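Local coordinates for putative alpha-L-fucosidase (PDB 4H41), which is a putative alpha-L-fucosidase with a TIM-barrel domain and probably releases L-fucose from host glycans, at residues G124-T129 with G164-A169; W134-N139 with I174-A179; Y141-V146 with G158-S163. One frame throughout, in Å; residues are numbered along the deposited sequence.

Contact 1 (G124-T129 with G164-A169)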
loop_
_atom_site.group_PDB
_atom_site.type_symbol
_atom_site.label_atom_id
_atom_site.label_comp_id
_atom_site.label_asym_id
_atom_site.label_seq_id
_atom_site.Cartn_x
_atom_site.Cartn_y
_atom_site.Cartn_z
ATOM N N GLY B 124 -9.666 -11.405 -21.550
ATOM C CA GLY B 124 -9.909 -12.093 -20.290
ATOM C C GLY B 124 -10.186 -13.580 -20.463
ATOM O O GLY B 124 -10.084 -14.335 -19.502
ATOM N N ARG B 125 -10.492 -14.039 -21.693
ATOM C CA ARG B 125 -10.839 -15.440 -21.975
ATOM C C ARG B 125 -9.665 -16.380 -21.727
ATOM O O ARG B 125 -9.856 -17.457 -21.167
ATOM C CB ARG B 125 -11.318 -15.608 -23.425
ATOM C CG ARG B 125 -12.681 -14.984 -23.661
ATOM C CD ARG B 125 -13.174 -15.233 -25.086
ATOM N NE ARG B 125 -14.244 -14.288 -25.429
ATOM C CZ ARG B 125 -14.111 -13.149 -26.107
ATOM N NH1 ARG B 125 -12.936 -12.795 -26.602
ATOM N NH2 ARG B 125 -15.168 -12.372 -26.329
ATOM N N TYR B 126 -8.453 -15.978 -22.124
ATOM C CA TYR B 126 -7.278 -16.780 -21.835
ATOM C C TYR B 126 -7.081 -16.883 -20.303
ATOM O O TYR B 126 -6.883 -17.980 -19.776
ATOM C CB TYR B 126 -6.026 -16.187 -22.511
ATOM C CG TYR B 126 -4.736 -16.551 -21.811
ATOM C CD1 TYR B 126 -4.305 -17.870 -21.737
ATOM C CD2 TYR B 126 -3.929 -15.576 -21.248
ATOM C CE1 TYR B 126 -3.111 -18.209 -21.102
ATOM C CE2 TYR B 126 -2.735 -15.905 -20.606
ATOM C CZ TYR B 126 -2.313 -17.223 -20.563
ATOM O OH TYR B 126 -1.143 -17.598 -19.934
ATOM N N TRP B 127 -7.160 -15.761 -19.593
ATOM C CA TRP B 127 -6.987 -15.806 -18.121
ATOM C C TRP B 127 -8.039 -16.718 -17.451
ATOM O O TRP B 127 -7.723 -17.403 -16.491
ATOM C CB TRP B 127 -7.055 -14.409 -17.517
ATOM C CG TRP B 127 -5.901 -13.545 -17.926
ATOM C CD1 TRP B 127 -5.961 -12.382 -18.632
ATOM C CD2 TRP B 127 -4.511 -13.816 -17.709
ATOM N NE1 TRP B 127 -4.701 -11.891 -18.846
ATOM C CE2 TRP B 127 -3.783 -12.766 -18.315
ATOM C CE3 TRP B 127 -3.798 -14.834 -17.035
ATOM C CZ2 TRP B 127 -2.383 -12.714 -18.293
ATOM C CZ3 TRP B 127 -2.401 -14.760 -16.993
ATOM C CH2 TRP B 127 -1.718 -13.675 -17.556
ATOM N N ASP B 128 -9.252 -16.750 -17.980
ATOM C CA ASP B 128 -10.321 -17.574 -17.422
ATOM C C ASP B 128 -10.252 -19.058 -17.815
ATOM O O ASP B 128 -10.929 -19.858 -17.180
ATOM C CB ASP B 128 -11.684 -17.009 -17.843
ATOM C CG ASP B 128 -11.974 -15.648 -17.241
ATOM O OD1 ASP B 128 -11.246 -15.245 -16.311
ATOM O OD2 ASP B 128 -12.861 -14.941 -17.767
ATOM N N THR B 129 -9.502 -19.434 -18.866
ATOM C CA THR B 129 -9.468 -20.824 -19.356
ATOM C C THR B 129 -8.096 -21.487 -19.420
ATOM O O THR B 129 -8.031 -22.708 -19.433
ATOM C CB THR B 129 -10.019 -20.866 -20.786
ATOM O OG1 THR B 129 -9.156 -20.114 -21.657
ATOM C CG2 THR B 129 -11.479 -20.393 -20.879
ATOM N N GLY B 164 -0.315 -11.400 -24.741
ATOM C CA GLY B 164 -0.666 -12.680 -24.135
ATOM C C GLY B 164 0.494 -13.251 -23.338
ATOM O O GLY B 164 1.457 -13.740 -23.930
ATOM N N GLU B 165 0.460 -13.128 -21.997
ATOM C CA GLU B 165 1.575 -13.561 -21.144
ATOM C C GLU B 165 1.504 -15.012 -20.728
ATOM O O GLU B 165 0.492 -15.440 -20.183
ATOM C CB GLU B 165 1.638 -12.735 -19.852
ATOM C CG GLU B 165 2.052 -11.304 -19.995
ATOM C CD GLU B 165 1.935 -10.574 -18.669
ATOM O OE1 GLU B 165 2.399 -11.106 -17.627
ATOM O OE2 GLU B 165 1.338 -9.477 -18.675
ATOM N N ILE B 166 2.630 -15.728 -20.858
ATOM C CA ILE B 166 2.779 -17.098 -20.408
ATOM C C ILE B 166 4.130 -17.247 -19.731
ATOM O O ILE B 166 4.980 -16.367 -19.856
ATOM C CB ILE B 166 2.644 -18.114 -21.595
ATOM C CG1 ILE B 166 3.852 -18.048 -22.579
ATOM C CG2 ILE B 166 1.317 -17.946 -22.331
ATOM C CD1 ILE B 166 3.898 -19.148 -23.627
ATOM N N SER B 167 4.341 -18.372 -19.049
ATOM C CA SER B 167 5.647 -18.756 -18.522
ATOM C C SER B 167 6.065 -20.157 -18.922
ATOM O O SER B 167 7.251 -20.460 -18.870
ATOM C CB SER B 167 5.675 -18.652 -17.000
ATOM O OG SER B 167 4.802 -19.586 -16.398
ATOM N N ARG B 168 5.103 -21.039 -19.209
ATOM C CA ARG B 168 5.340 -22.440 -19.524
ATOM C C ARG B 168 4.615 -22.838 -20.794
ATOM O O ARG B 168 3.773 -22.076 -21.292
ATOM C CB ARG B 168 4.787 -23.288 -18.350
ATOM C CG ARG B 168 5.434 -23.040 -16.982
ATOM C CD ARG B 168 6.880 -23.487 -16.931
ATOM N NE ARG B 168 6.997 -24.927 -17.130
ATOM C CZ ARG B 168 7.014 -25.848 -16.170
ATOM N NH1 ARG B 168 6.897 -25.493 -14.895
ATOM N NH2 ARG B 168 7.129 -27.133 -16.479
ATOM N N ALA B 169 4.846 -24.068 -21.262
ATOM C CA ALA B 169 4.081 -24.648 -22.376
ATOM C C ALA B 169 2.586 -24.422 -22.087
ATOM O O ALA B 169 2.139 -24.664 -20.961
ATOM C CB ALA B 169 4.382 -26.129 -22.516
#

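Contact 2 (W134-N139 with I174-A179)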
loop_
_atom_site.group_PDB
_atom_site.type_symbol
_atom_site.label_atom_id
_atom_site.label_comp_id
_atom_site.label_asym_id
_atom_site.label_seq_id
_atom_site.Cartn_x
_atom_site.Cartn_y
_atom_site.Cartn_z
ATOM N N TRP B 134 -7.967 -18.268 -27.515
ATOM C CA TRP B 134 -9.165 -17.428 -27.403
ATOM C C TRP B 134 -8.887 -15.957 -27.709
ATOM O O TRP B 134 -9.817 -15.226 -28.035
ATOM C CB TRP B 134 -9.767 -17.481 -25.987
ATOM C CG TRP B 134 -10.454 -18.754 -25.651
ATOM C CD1 TRP B 134 -10.082 -19.662 -24.712
ATOM C CD2 TRP B 134 -11.707 -19.210 -26.176
ATOM N NE1 TRP B 134 -10.967 -20.713 -24.689
ATOM C CE2 TRP B 134 -11.981 -20.459 -25.574
ATOM C CE3 TRP B 134 -12.612 -18.695 -27.115
ATOM C CZ2 TRP B 134 -13.135 -21.190 -25.863
ATOM C CZ3 TRP B 134 -13.755 -19.430 -27.415
ATOM C CH2 TRP B 134 -13.963 -20.701 -26.858
ATOM N N GLU B 135 -7.625 -15.504 -27.587
ATOM C CA GLU B 135 -7.300 -14.095 -27.801
ATOM C C GLU B 135 -7.140 -13.714 -29.268
ATOM O O GLU B 135 -7.058 -12.526 -29.595
ATOM C CB GLU B 135 -6.028 -13.766 -27.024
ATOM C CG GLU B 135 -6.167 -13.963 -25.509
ATOM C CD GLU B 135 -7.298 -13.154 -24.899
ATOM O OE1 GLU B 135 -7.600 -12.066 -25.440
ATOM O OE2 GLU B 135 -7.986 -13.672 -23.995
ATOM N N ILE B 136 -7.098 -14.692 -30.156
ATOM C CA ILE B 136 -6.868 -14.406 -31.568
ATOM C C ILE B 136 -8.008 -13.602 -32.201
ATOM O O ILE B 136 -7.731 -12.616 -32.882
ATOM C CB ILE B 136 -6.661 -15.715 -32.369
ATOM C CG1 ILE B 136 -5.438 -16.530 -31.850
ATOM C CG2 ILE B 136 -6.472 -15.385 -33.868
ATOM C CD1 ILE B 136 -5.428 -17.931 -32.338
ATOM N N GLU B 137 -9.269 -14.045 -32.037
ATOM C CA GLU B 137 -10.385 -13.472 -32.787
ATOM C C GLU B 137 -10.580 -11.973 -32.607
ATOM O O GLU B 137 -10.662 -11.275 -33.621
ATOM C CB GLU B 137 -11.694 -14.188 -32.484
ATOM C CG GLU B 137 -12.806 -13.807 -33.451
ATOM C CD GLU B 137 -13.908 -14.836 -33.591
ATOM O OE1 GLU B 137 -14.239 -15.494 -32.578
ATOM O OE2 GLU B 137 -14.448 -14.976 -34.713
ATOM N N ASP B 138 -10.673 -11.472 -31.386
ATOM C CA ASP B 138 -10.882 -10.009 -31.185
ATOM C C ASP B 138 -9.711 -9.223 -31.730
ATOM O O ASP B 138 -9.912 -8.150 -32.283
ATOM C CB ASP B 138 -11.084 -9.649 -29.720
ATOM C CG ASP B 138 -12.382 -10.149 -29.100
ATOM O OD1 ASP B 138 -13.367 -10.330 -29.834
ATOM O OD2 ASP B 138 -12.371 -10.469 -27.923
ATOM N N ASN B 139 -8.472 -9.767 -31.603
ATOM C CA ASN B 139 -7.312 -9.057 -32.110
ATOM C C ASN B 139 -7.306 -9.014 -33.635
ATOM O O ASN B 139 -6.738 -8.071 -34.157
ATOM C CB ASN B 139 -6.023 -9.588 -31.575
ATOM C CG ASN B 139 -5.748 -9.006 -30.230
ATOM O OD1 ASN B 139 -5.571 -7.768 -30.084
ATOM N ND2 ASN B 139 -5.827 -9.825 -29.204
ATOM N N ILE B 174 1.388 -21.234 -28.965
ATOM C CA ILE B 174 2.232 -21.187 -30.165
ATOM C C ILE B 174 1.380 -20.730 -31.371
ATOM O O ILE B 174 1.763 -19.817 -32.097
ATOM C CB ILE B 174 2.965 -22.524 -30.432
ATOM C CG1 ILE B 174 4.060 -22.760 -29.385
ATOM C CG2 ILE B 174 3.580 -22.540 -31.836
ATOM C CD1 ILE B 174 4.641 -24.186 -29.365
ATOM N N ASP B 175 0.185 -21.281 -31.494
ATOM C CA ASP B 175 -0.742 -20.921 -32.564
ATOM C C ASP B 175 -1.196 -19.474 -32.434
ATOM O O ASP B 175 -1.312 -18.765 -33.434
ATOM C CB ASP B 175 -1.942 -21.888 -32.605
ATOM C CG ASP B 175 -1.507 -23.272 -33.108
ATOM O OD1 ASP B 175 -0.776 -23.337 -34.139
ATOM O OD2 ASP B 175 -1.933 -24.271 -32.528
ATOM N N ALA B 176 -1.416 -19.031 -31.192
ATOM C CA ALA B 176 -1.861 -17.659 -30.945
ATOM C C ALA B 176 -0.798 -16.661 -31.310
ATOM O O ALA B 176 -1.085 -15.680 -31.979
ATOM C CB ALA B 176 -2.270 -17.482 -29.494
ATOM N N PHE B 177 0.422 -16.881 -30.849
ATOM C CA PHE B 177 1.545 -15.992 -31.141
ATOM C C PHE B 177 1.820 -15.955 -32.635
ATOM O O PHE B 177 2.079 -14.884 -33.176
ATOM C CB PHE B 177 2.810 -16.443 -30.378
ATOM C CG PHE B 177 2.812 -16.287 -28.873
ATOM C CD1 PHE B 177 2.167 -15.220 -28.264
ATOM C CD2 PHE B 177 3.539 -17.150 -28.074
ATOM C CE1 PHE B 177 2.176 -15.080 -26.878
ATOM C CE2 PHE B 177 3.610 -16.956 -26.697
ATOM C CZ PHE B 177 2.908 -15.948 -26.110
ATOM N N ARG B 178 1.741 -17.101 -33.297
ATOM C CA ARG B 178 1.955 -17.170 -34.762
ATOM C C ARG B 178 0.906 -16.354 -35.497
ATOM O O ARG B 178 1.256 -15.594 -36.390
ATOM C CB ARG B 178 1.916 -18.604 -35.246
ATOM C CG ARG B 178 3.178 -19.367 -34.909
ATOM C CD ARG B 178 2.979 -20.839 -35.193
ATOM N NE ARG B 178 2.813 -21.096 -36.625
ATOM C CZ ARG B 178 3.787 -21.386 -37.484
ATOM N NH1 ARG B 178 5.052 -21.454 -37.075
ATOM N NH2 ARG B 178 3.505 -21.607 -38.764
ATOM N N ALA B 179 -0.369 -16.492 -35.126
ATOM C CA ALA B 179 -1.450 -15.783 -35.821
ATOM C C ALA B 179 -1.392 -14.292 -35.593
ATOM O O ALA B 179 -1.544 -13.512 -36.536
ATOM C CB ALA B 179 -2.801 -16.322 -35.386
#

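Contact 3 (Y141-V146 with G158-S163)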
loop_
_atom_site.group_PDB
_atom_site.type_symbol
_atom_site.label_atom_id
_atom_site.label_comp_id
_atom_site.label_asym_id
_atom_site.label_seq_id
_atom_site.Cartn_x
_atom_site.Cartn_y
_atom_site.Cartn_z
ATOM N N TYR B 141 -9.780 -8.062 -35.430
ATOM C CA TYR B 141 -10.493 -6.809 -35.680
ATOM C C TYR B 141 -9.725 -5.626 -35.146
ATOM O O TYR B 141 -9.674 -4.599 -35.808
ATOM C CB TYR B 141 -11.880 -6.839 -35.041
ATOM C CG TYR B 141 -12.763 -7.886 -35.660
ATOM C CD1 TYR B 141 -13.516 -7.608 -36.797
ATOM C CD2 TYR B 141 -12.801 -9.175 -35.153
ATOM C CE1 TYR B 141 -14.329 -8.577 -37.380
ATOM C CE2 TYR B 141 -13.591 -10.158 -35.735
ATOM C CZ TYR B 141 -14.351 -9.858 -36.856
ATOM O OH TYR B 141 -15.129 -10.834 -37.432
ATOM N N VAL B 142 -9.124 -5.759 -33.949
ATOM C CA VAL B 142 -8.361 -4.676 -33.325
ATOM C C VAL B 142 -7.163 -4.304 -34.183
ATOM O O VAL B 142 -6.958 -3.116 -34.449
ATOM C CB VAL B 142 -7.946 -5.031 -31.877
ATOM C CG1 VAL B 142 -6.889 -4.058 -31.329
ATOM C CG2 VAL B 142 -9.173 -5.070 -30.948
ATOM N N ILE B 143 -6.342 -5.289 -34.562
ATOM C CA ILE B 143 -5.189 -5.026 -35.419
ATOM C C ILE B 143 -5.627 -4.296 -36.700
ATOM O O ILE B 143 -5.014 -3.300 -37.052
ATOM C CB ILE B 143 -4.422 -6.336 -35.732
ATOM C CG1 ILE B 143 -3.783 -6.907 -34.431
ATOM C CG2 ILE B 143 -3.325 -6.116 -36.817
ATOM C CD1 ILE B 143 -3.405 -8.450 -34.519
ATOM N N ASP B 144 -6.670 -4.771 -37.369
ATOM C CA ASP B 144 -7.153 -4.173 -38.628
ATOM C C ASP B 144 -7.556 -2.693 -38.446
ATOM O O ASP B 144 -7.061 -1.829 -39.165
ATOM C CB ASP B 144 -8.333 -4.960 -39.171
ATOM C CG ASP B 144 -9.035 -4.257 -40.335
ATOM O OD1 ASP B 144 -8.374 -4.044 -41.386
ATOM O OD2 ASP B 144 -10.218 -3.825 -40.153
ATOM N N GLU B 145 -8.345 -2.393 -37.425
ATOM C CA GLU B 145 -8.847 -1.015 -37.251
ATOM C C GLU B 145 -7.755 -0.081 -36.743
ATOM O O GLU B 145 -7.675 1.062 -37.177
ATOM C CB GLU B 145 -10.116 -0.972 -36.355
ATOM C CG GLU B 145 -9.894 -1.312 -34.910
ATOM C CD GLU B 145 -11.115 -1.318 -34.011
ATOM O OE1 GLU B 145 -12.261 -1.414 -34.500
ATOM O OE2 GLU B 145 -10.901 -1.280 -32.782
ATOM N N VAL B 146 -6.879 -0.577 -35.885
ATOM C CA VAL B 146 -5.800 0.216 -35.337
ATOM C C VAL B 146 -4.762 0.582 -36.411
ATOM O O VAL B 146 -4.262 1.698 -36.392
ATOM C CB VAL B 146 -5.197 -0.519 -34.118
ATOM C CG1 VAL B 146 -3.788 -0.085 -33.839
ATOM C CG2 VAL B 146 -6.104 -0.294 -32.910
ATOM N N GLY B 158 5.562 2.358 -34.151
ATOM C CA GLY B 158 6.739 1.606 -34.537
ATOM C C GLY B 158 6.825 0.139 -34.254
ATOM O O GLY B 158 7.859 -0.461 -34.537
ATOM N N GLY B 159 5.795 -0.424 -33.673
ATOM C CA GLY B 159 5.841 -1.823 -33.303
ATOM C C GLY B 159 4.614 -2.319 -32.599
ATOM O O GLY B 159 3.695 -1.546 -32.302
ATOM N N TRP B 160 4.611 -3.619 -32.344
ATOM C CA TRP B 160 3.512 -4.335 -31.719
ATOM C C TRP B 160 3.990 -5.130 -30.533
ATOM O O TRP B 160 5.031 -5.779 -30.599
ATOM C CB TRP B 160 2.899 -5.308 -32.728
ATOM C CG TRP B 160 2.483 -4.674 -34.023
ATOM C CD1 TRP B 160 3.243 -4.504 -35.132
ATOM C CD2 TRP B 160 1.183 -4.143 -34.336
ATOM N NE1 TRP B 160 2.472 -3.997 -36.162
ATOM C CE2 TRP B 160 1.211 -3.732 -35.689
ATOM C CE3 TRP B 160 -0.009 -3.985 -33.610
ATOM C CZ2 TRP B 160 0.097 -3.173 -36.329
ATOM C CZ3 TRP B 160 -1.135 -3.476 -34.271
ATOM C CH2 TRP B 160 -1.067 -3.075 -35.613
ATOM N N TYR B 161 3.223 -5.116 -29.461
ATOM C CA TYR B 161 3.507 -5.905 -28.281
ATOM C C TYR B 161 2.424 -6.974 -28.200
ATOM O O TYR B 161 1.235 -6.648 -28.096
ATOM C CB TYR B 161 3.585 -5.034 -27.016
ATOM C CG TYR B 161 3.569 -5.867 -25.759
ATOM C CD1 TYR B 161 4.559 -6.820 -25.519
ATOM C CD2 TYR B 161 2.527 -5.772 -24.851
ATOM C CE1 TYR B 161 4.525 -7.627 -24.386
ATOM C CE2 TYR B 161 2.507 -6.542 -23.689
ATOM C CZ TYR B 161 3.491 -7.504 -23.484
ATOM O OH TYR B 161 3.468 -8.346 -22.416
ATOM N N ILE B 162 2.816 -8.238 -28.282
ATOM C CA ILE B 162 1.875 -9.376 -28.212
ATOM C C ILE B 162 1.698 -9.660 -26.728
ATOM O O ILE B 162 2.588 -10.213 -26.077
ATOM C CB ILE B 162 2.405 -10.556 -29.057
ATOM C CG1 ILE B 162 2.563 -10.128 -30.535
ATOM C CG2 ILE B 162 1.475 -11.769 -28.937
ATOM C CD1 ILE B 162 3.464 -10.992 -31.320
ATOM N N SER B 163 0.597 -9.142 -26.173
ATOM C CA SER B 163 0.358 -9.038 -24.738
ATOM C C SER B 163 -0.117 -10.308 -24.022
ATOM O O SER B 163 -0.231 -10.272 -22.788
ATOM C CB SER B 163 -0.640 -7.902 -24.469
ATOM O OG SER B 163 -1.826 -8.131 -25.201
#

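Contact 1 (G124-T129 with G164-A169)
Tyr126 in the short helix 125-129 reaches across to the carbonyl of Glu165 and the CG2 methyl of Ile166, in the loop that follows barrel strand 157-162. Its CB already points at the loop, and CG stands anti to the backbone N (chi1 155°), which sends the ring out from the helix. The CD2-CE2 side of the ring leads past Trp127, with Tyr126 CE2 3.7 Å above the plane of the Trp127 indole and displaced toward its rim. Tyr126 CE2 also lies 3.3 Å from Glu165 O, which sits at the edge of the phenol, near the ring plane. Tyr126 CZ meets Ile166 CG2 at 4.1 Å, an apolar touch. At the tip, Tyr126 OH donates a hydrogen bond of 2.7 Å to Glu165 O, with a C=O...donor angle of 144° and the donor tilted 20° from the carbonyl plane. The methyl Ile166 CG2 packs beside the same hydroxyl, with Tyr126 OH 3.5 Å from it.

Trp127 adds a second, looser approach: its CH2 lies 3.9 Å from Glu165 O, so two neighbouring aromatics of one helix converge on one carbonyl. The indole NE1 turns to Asp122, while the carboxylate of Glu165 is engaged by Gln243 and by an unidentified molecule, probably from the crystallisation liquor, at the C-terminal mouth of the barrel. A phenylalanine in place of Tyr126 would retain a ring beside Trp127, but Glu165 O would probably lose its phenolic donor and the loop its polar tie to the helix.

Because the bond falls on the main chain of Glu165, the phenol ties helix to loop through a backbone carbonyl and leaves the Glu165 carboxylate to its other partners.

Contact 2 (W134-N139 with I174-A179)
Ile136, at the beginning of helix 136-151, lies against Ala176 and Ala179 of helix 173-187, where two consecutive helices of the outer layer of the TIM barrel come together. Its CB points toward the second helix, and the two branches then divide the work. With CG1 anti to the carbonyl carbon (chi1 -60°) and CD1 carried on in an extended direction, the longer branch runs over Ala176: Ile136 CG1 is 4.1 Å from Ala176 CB, and Ile136 CD1 ends 3.8 Å from Ala176 CA. The shorter branch turns to the next turn of the partner helix, where Ile136 CG2 meets Ala179 CB at 4.1 Å. One isoleucine thus straddles two alanines spaced three residues apart, the CB of Ala179 pointing toward it.

The small methyls allow the backbones to draw close, and the CA atoms of Ile136 and Ala176 are only 6.0 Å apart. No hydrogen bond joins the two segments, and the contact is wholly a matter of van der Waals fit. CD1 also comes near the main chain of Asp175, whose side chain leads away from the isoleucine. Ile136, Asp175 and Trp134 belong to a pocket that holds a polyether molecule, probably from the crystallisation liquor, together with Asp131, Ser133, Lys171 and Gly172.

On the other helix faces the polar and aromatic groups have different partners: Phe177 points away from this contact and packs on Leu132 and Ile233, and Asn139 OD1 bonds to the backbone N of Tyr121. The amide of Asn139 also turns back within its own segment, Asn139 ND2 donating to Glu135 O at 3.0 Å with an N-H...acceptor angle of 156°, the acceptor lying close to the amide plane.

Contact 3 (Y141-V146 with G158-S163)
Residues 141-146 of helix 136-151 pass beside residues 158-163, on and just after strand 157-162, with their nearest CA atoms, those of Ile143 and Trp160, 9.5 Å apart, a gap filled by Trp160 from the strand and Ile143 and Val146 from the helix. The CB of Trp160 points at the helix, and the six-membered part of the indole reaches two residues set one turn apart. Trp160 CH2 meets Ile143 CG2 at 4.0 Å, while Trp160 CZ3 lies 4.3 Å from Val146 CG1. Both methyls approach the ring obliquely. In Ile143, chi1 of -66° leaves CG2 anti to the backbone N, and it is this branch that touches the indole.

No polar group takes part across the two segments, all three touching residues being buried. The one polar atom of the indole, NE1, is hydrogen-bonded to Ser188 OG, and Phe157 meets the ring edge-to-face. Ile143 and Trp160 also touch Gln183 and Cys184 of helix 173-187, respectively.

A tryptophan filling the layer between a strand and the helix just before it in the chain belongs here to a beta-alpha-beta crossover, strand 115-119 to helix 136-151 to strand 157-162, the repeating element of the TIM barrel.

All three contacts lie in one sector of the barrel, around strand 157-162, the helices 136-151 and 173-187 that precede and follow it, and the short helix 125-129. Contacts 1 and 2 have centres 11 Å apart and cross along the chain, their segments alternating; contact 3, about 12 Å from contact 2 and 18 Å from contact 1, is nested inside both loops, and its segment 158-163 adjoins 164-169. Contacts 2 and 3 share helix 136-151. Contacts 1 and 2 are tied directly by the Arg125-Asp138 salt bridge, and Phe177 of contact 2 packs on Ile162 of contact 3. Together they link the loops at the barrel mouth with the buried strand-helix layer and the outer helices.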